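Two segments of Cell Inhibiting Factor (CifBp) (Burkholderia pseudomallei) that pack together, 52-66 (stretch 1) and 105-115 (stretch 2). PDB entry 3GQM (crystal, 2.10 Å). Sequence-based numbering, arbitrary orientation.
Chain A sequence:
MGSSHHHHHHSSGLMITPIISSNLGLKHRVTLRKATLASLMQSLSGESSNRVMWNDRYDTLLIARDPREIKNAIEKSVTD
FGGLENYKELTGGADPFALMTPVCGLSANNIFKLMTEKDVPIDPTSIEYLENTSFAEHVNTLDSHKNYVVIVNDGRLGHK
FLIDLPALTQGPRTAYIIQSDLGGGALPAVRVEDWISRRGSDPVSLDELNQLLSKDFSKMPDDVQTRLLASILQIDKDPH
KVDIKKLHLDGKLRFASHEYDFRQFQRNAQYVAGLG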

# COMPACT_ATOMS: atom_id res chain seq x y z
N VAL A 52 6.54 7.35 -12.31
CA VAL A 52 5.60 6.37 -12.84
C VAL A 52 4.91 5.57 -11.69
O VAL A 52 3.72 5.32 -11.74
CB VAL A 52 6.26 5.47 -13.91
CG1 VAL A 52 5.45 4.22 -14.18
CG2 VAL A 52 6.46 6.28 -15.25
N MET A 53 5.66 5.22 -10.66
CA MET A 53 5.12 4.46 -9.51
C MET A 53 4.13 5.32 -8.68
O MET A 53 3.00 4.90 -8.45
CB MET A 53 6.28 3.95 -8.62
CG MET A 53 5.94 2.78 -7.72
SD MET A 53 5.13 1.43 -8.64
CE MET A 53 3.75 1.13 -7.55
N TRP A 54 4.56 6.52 -8.29
CA TRP A 54 3.84 7.35 -7.35
C TRP A 54 3.17 8.52 -8.08
O TRP A 54 3.70 9.61 -8.19
CB TRP A 54 4.76 7.84 -6.23
CG TRP A 54 5.63 6.73 -5.58
CD1 TRP A 54 6.99 6.78 -5.35
CD2 TRP A 54 5.20 5.43 -5.12
NE1 TRP A 54 7.41 5.62 -4.76
CE2 TRP A 54 6.34 4.77 -4.59
CE3 TRP A 54 3.96 4.77 -5.09
CZ2 TRP A 54 6.28 3.47 -4.06
CZ3 TRP A 54 3.89 3.50 -4.53
CH2 TRP A 54 5.04 2.87 -4.01
N ASN A 55 2.01 8.26 -8.67
CA ASN A 55 1.31 9.29 -9.40
C ASN A 55 -0.13 9.02 -8.99
O ASN A 55 -0.48 7.88 -8.66
CB ASN A 55 1.54 9.12 -10.91
CG ASN A 55 0.88 10.23 -11.73
OD1 ASN A 55 -0.27 10.11 -12.11
ND2 ASN A 55 1.59 11.33 -11.93
N ASP A 56 -0.94 10.06 -8.94
CA ASP A 56 -2.32 9.88 -8.46
C ASP A 56 -3.38 9.82 -9.56
O ASP A 56 -4.55 10.00 -9.26
CB ASP A 56 -2.69 10.94 -7.43
CG ASP A 56 -2.59 12.35 -7.99
OD1 ASP A 56 -2.71 13.29 -7.19
OD2 ASP A 56 -2.36 12.53 -9.22
N ARG A 57 -2.99 9.56 -10.80
CA ARG A 57 -4.02 9.32 -11.83
C ARG A 57 -4.34 7.84 -11.82
O ARG A 57 -3.46 7.02 -12.08
CB ARG A 57 -3.53 9.74 -13.23
N TYR A 58 -5.58 7.47 -11.53
CA TYR A 58 -5.89 6.05 -11.30
C TYR A 58 -6.86 5.44 -12.30
O TYR A 58 -7.20 4.26 -12.20
CB TYR A 58 -6.46 5.83 -9.90
CG TYR A 58 -5.60 6.27 -8.75
CD1 TYR A 58 -4.32 5.76 -8.55
CD2 TYR A 58 -6.10 7.18 -7.82
CE1 TYR A 58 -3.56 6.17 -7.47
CE2 TYR A 58 -5.37 7.58 -6.76
CZ TYR A 58 -4.09 7.07 -6.58
OH TYR A 58 -3.38 7.50 -5.47
N ASP A 59 -7.32 6.26 -13.25
CA ASP A 59 -8.30 5.85 -14.25
C ASP A 59 -7.60 5.35 -15.49
O ASP A 59 -8.26 4.81 -16.33
CB ASP A 59 -9.25 7.01 -14.62
CG ASP A 59 -8.51 8.25 -15.07
OD1 ASP A 59 -7.91 8.93 -14.20
OD2 ASP A 59 -8.54 8.57 -16.27
N THR A 60 -6.28 5.57 -15.57
CA THR A 60 -5.33 5.13 -16.60
C THR A 60 -4.39 4.01 -16.06
O THR A 60 -4.11 3.95 -14.86
CB THR A 60 -4.46 6.31 -16.99
OG1 THR A 60 -5.15 7.06 -18.00
CG2 THR A 60 -3.07 5.90 -17.56
N LEU A 61 -3.90 3.14 -16.95
CA LEU A 61 -3.04 2.02 -16.56
C LEU A 61 -1.81 2.60 -15.95
O LEU A 61 -1.24 3.54 -16.53
CB LEU A 61 -2.59 1.19 -17.77
CG LEU A 61 -3.50 0.07 -18.30
CD1 LEU A 61 -2.82 -0.52 -19.51
CD2 LEU A 61 -3.81 -1.05 -17.23
N LEU A 62 -1.39 2.04 -14.81
CA LEU A 62 -0.11 2.47 -14.24
C LEU A 62 1.00 2.49 -15.29
O LEU A 62 1.75 3.48 -15.38
CB LEU A 62 0.30 1.64 -13.01
CG LEU A 62 1.50 2.16 -12.18
CD1 LEU A 62 1.31 1.75 -10.65
CD2 LEU A 62 2.88 1.69 -12.67
N ILE A 63 1.12 1.42 -16.07
CA ILE A 63 2.30 1.29 -16.95
C ILE A 63 2.13 2.15 -18.19
O ILE A 63 3.07 2.31 -18.92
CB ILE A 63 2.58 -0.18 -17.39
CG1 ILE A 63 1.32 -0.77 -18.04
CG2 ILE A 63 3.12 -1.02 -16.18
CD1 ILE A 63 1.55 -2.06 -18.79
N ALA A 64 0.95 2.71 -18.42
CA ALA A 64 0.80 3.66 -19.51
C ALA A 64 1.28 5.05 -19.16
O ALA A 64 1.23 5.94 -20.03
CB ALA A 64 -0.64 3.70 -20.02
N ARG A 65 1.72 5.25 -17.90
CA ARG A 65 2.24 6.56 -17.47
C ARG A 65 3.56 6.96 -18.13
O ARG A 65 4.56 6.24 -18.08
CB ARG A 65 2.42 6.62 -15.94
CG ARG A 65 1.09 6.56 -15.17
CD ARG A 65 1.34 6.27 -13.71
NE ARG A 65 0.08 6.22 -12.95
CZ ARG A 65 -0.00 5.92 -11.67
NH1 ARG A 65 1.11 5.63 -10.94
NH2 ARG A 65 -1.19 5.94 -11.10
N ASP A 66 3.59 8.18 -18.68
CA ASP A 66 4.76 8.68 -19.38
C ASP A 66 5.51 9.58 -18.44
O ASP A 66 4.98 10.60 -18.08
CB ASP A 66 4.30 9.53 -20.56
CG ASP A 66 5.41 9.78 -21.58
OD1 ASP A 66 6.63 9.64 -21.27
OD2 ASP A 66 5.03 10.10 -22.73
N GLY A 105 -2.28 6.19 1.36
CA GLY A 105 -3.29 6.02 0.28
C GLY A 105 -2.63 5.89 -1.09
O GLY A 105 -2.99 5.04 -1.90
N LEU A 106 -1.60 6.69 -1.30
CA LEU A 106 -0.88 6.74 -2.56
C LEU A 106 -0.03 5.48 -2.78
O LEU A 106 0.06 5.01 -3.93
CB LEU A 106 0.01 7.99 -2.61
CG LEU A 106 0.67 8.29 -3.98
CD1 LEU A 106 -0.41 8.66 -5.02
CD2 LEU A 106 1.71 9.40 -3.88
N SER A 107 0.60 4.95 -1.71
CA SER A 107 1.36 3.69 -1.83
C SER A 107 0.44 2.49 -2.06
O SER A 107 0.68 1.70 -2.99
CB SER A 107 2.30 3.44 -0.64
OG SER A 107 1.54 3.29 0.59
N ALA A 108 -0.65 2.40 -1.29
CA ALA A 108 -1.58 1.30 -1.42
C ALA A 108 -2.30 1.34 -2.78
O ALA A 108 -2.45 0.30 -3.44
CB ALA A 108 -2.61 1.29 -0.24
N ASN A 109 -2.78 2.51 -3.19
CA ASN A 109 -3.48 2.63 -4.46
C ASN A 109 -2.60 2.21 -5.66
O ASN A 109 -3.01 1.44 -6.49
CB ASN A 109 -4.03 4.05 -4.65
CG ASN A 109 -5.26 4.33 -3.81
OD1 ASN A 109 -5.93 3.42 -3.32
ND2 ASN A 109 -5.52 5.59 -3.59
N ASN A 110 -1.38 2.69 -5.71
CA ASN A 110 -0.45 2.38 -6.80
C ASN A 110 0.12 0.96 -6.82
O ASN A 110 0.18 0.34 -7.88
CB ASN A 110 0.64 3.44 -6.84
CG ASN A 110 0.11 4.73 -7.46
OD1 ASN A 110 -0.39 4.69 -8.59
ND2 ASN A 110 0.12 5.85 -6.70
N ILE A 111 0.51 0.44 -5.65
CA ILE A 111 0.96 -0.98 -5.60
C ILE A 111 -0.20 -1.95 -5.92
O ILE A 111 0.01 -3.00 -6.56
CB ILE A 111 1.64 -1.33 -4.25
CG1 ILE A 111 3.02 -0.60 -4.17
CG2 ILE A 111 1.76 -2.87 -4.11
CD1 ILE A 111 3.57 -0.43 -2.72
N PHE A 112 -1.40 -1.58 -5.48
CA PHE A 112 -2.61 -2.32 -5.89
C PHE A 112 -2.76 -2.39 -7.44
O PHE A 112 -3.01 -3.47 -7.98
CB PHE A 112 -3.87 -1.68 -5.30
CG PHE A 112 -5.17 -2.43 -5.61
CD1 PHE A 112 -5.65 -3.42 -4.70
CD2 PHE A 112 -5.90 -2.16 -6.80
CE1 PHE A 112 -6.83 -4.14 -4.96
CE2 PHE A 112 -7.10 -2.85 -7.08
CZ PHE A 112 -7.57 -3.85 -6.16
N LYS A 113 -2.69 -1.23 -8.12
CA LYS A 113 -2.73 -1.19 -9.58
C LYS A 113 -1.57 -2.01 -10.15
O LYS A 113 -1.81 -2.87 -11.03
CB LYS A 113 -2.68 0.26 -10.11
CG LYS A 113 -4.02 1.06 -9.87
CD LYS A 113 -3.84 2.57 -10.20
CE LYS A 113 -3.43 2.81 -11.70
NZ LYS A 113 -4.65 2.64 -12.53
N LEU A 114 -0.35 -1.79 -9.64
CA LEU A 114 0.82 -2.59 -10.10
C LEU A 114 0.57 -4.10 -10.05
O LEU A 114 0.93 -4.82 -10.98
CB LEU A 114 2.10 -2.28 -9.32
CG LEU A 114 3.44 -2.71 -9.95
CD1 LEU A 114 3.73 -1.93 -11.19
CD2 LEU A 114 4.57 -2.50 -9.01
N MET A 115 -0.04 -4.58 -8.98
CA MET A 115 -0.25 -6.02 -8.82
C MET A 115 -1.35 -6.60 -9.74
O MET A 115 -1.20 -7.70 -10.25
CB MET A 115 -0.57 -6.32 -7.35
CG MET A 115 0.61 -6.01 -6.44
SD MET A 115 0.24 -6.27 -4.71
CE MET A 115 -0.19 -8.02 -4.74

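Stretch 2 is helical throughout, part of a longer helix whose backbone follows the regular i to i+4 pattern from Asn109 N to Gly105 O onward. Stretch 1 begins with the last residues of another helix, which ends as Trp54 leaves helical phi/psi, and then runs as loop through to a short 3-10 segment at 62-64. This largely irregular chain lies against one side of the helix, with the closest backbone approaches at Met53 and Asn110 and at Leu62 and Lys113, each with CA atoms 6.5 Å apart. Together the two stretches bury 707 Å².

Every hydrogen bond between the stretches is donated by a side chain; half of them end on main-chain carbonyls of the loop, at Asn55, Tyr58 and Thr60. The CA-to-CB bonds of Asn109, Asn110 and Lys113 point toward stretch 1. Asn110 uses both ends of its amide: ND2 donates to Asn55 O (2.9 Å) and also to Leu106 O of its own helix (2.9 Å), while OD1 accepts from Arg65 NH1 and NH2, both at 2.9 Å. The OD1 atom lies at the edge of the guanidinium, near its plane, where the N-H bonds of the two nitrogens can converge on one acceptor. Arg65 reaches this point in a nearly extended conformation and also binds its own stretch, through NH1 to Val52 O (2.7 Å) and NH2 to Arg57 O (2.7 Å). The guanidinium thereby ties the helix end and the loop to each other and to Asn110.

Lys113 supplies the other strong polar anchor. Its ammonium NZ donates to Tyr58 O (3.0 Å) and Thr60 O (2.7 Å), so a positive charge is met by carbonyl oxygens of the loop, and its chain bends to p at chi3 and chi4. The aliphatic part is used as well: Lys113 CD lies 3.6 Å from Tyr58 CD1, at the edge of the ring. At the far end of that ring, Asn109 ND2 makes a weak hydrogen bond to Tyr58 OH (3.4 Å).

Apolar side chains complete the contact. Met53 and Trp54 leave the backbone sideways, but their ends come nearer the helix. Met53 CE packs 3.9 Å from Ile111 CG1, and Met53 SD is 4.0 Å from Leu114 CD2. Trp54 CH2 meets Ile111 CD1 at 3.8 Å, with the methyl at the ring edge, and Trp54 CB is 4.2 Å from Leu106 CD2. The other methyl of that leucine, Leu106 CD1, sits 4.3 Å from Tyr58 CZ. Leu62, whose CA-to-CB bond points toward the helix, places CD2 4.0 Å from Leu114 CD1.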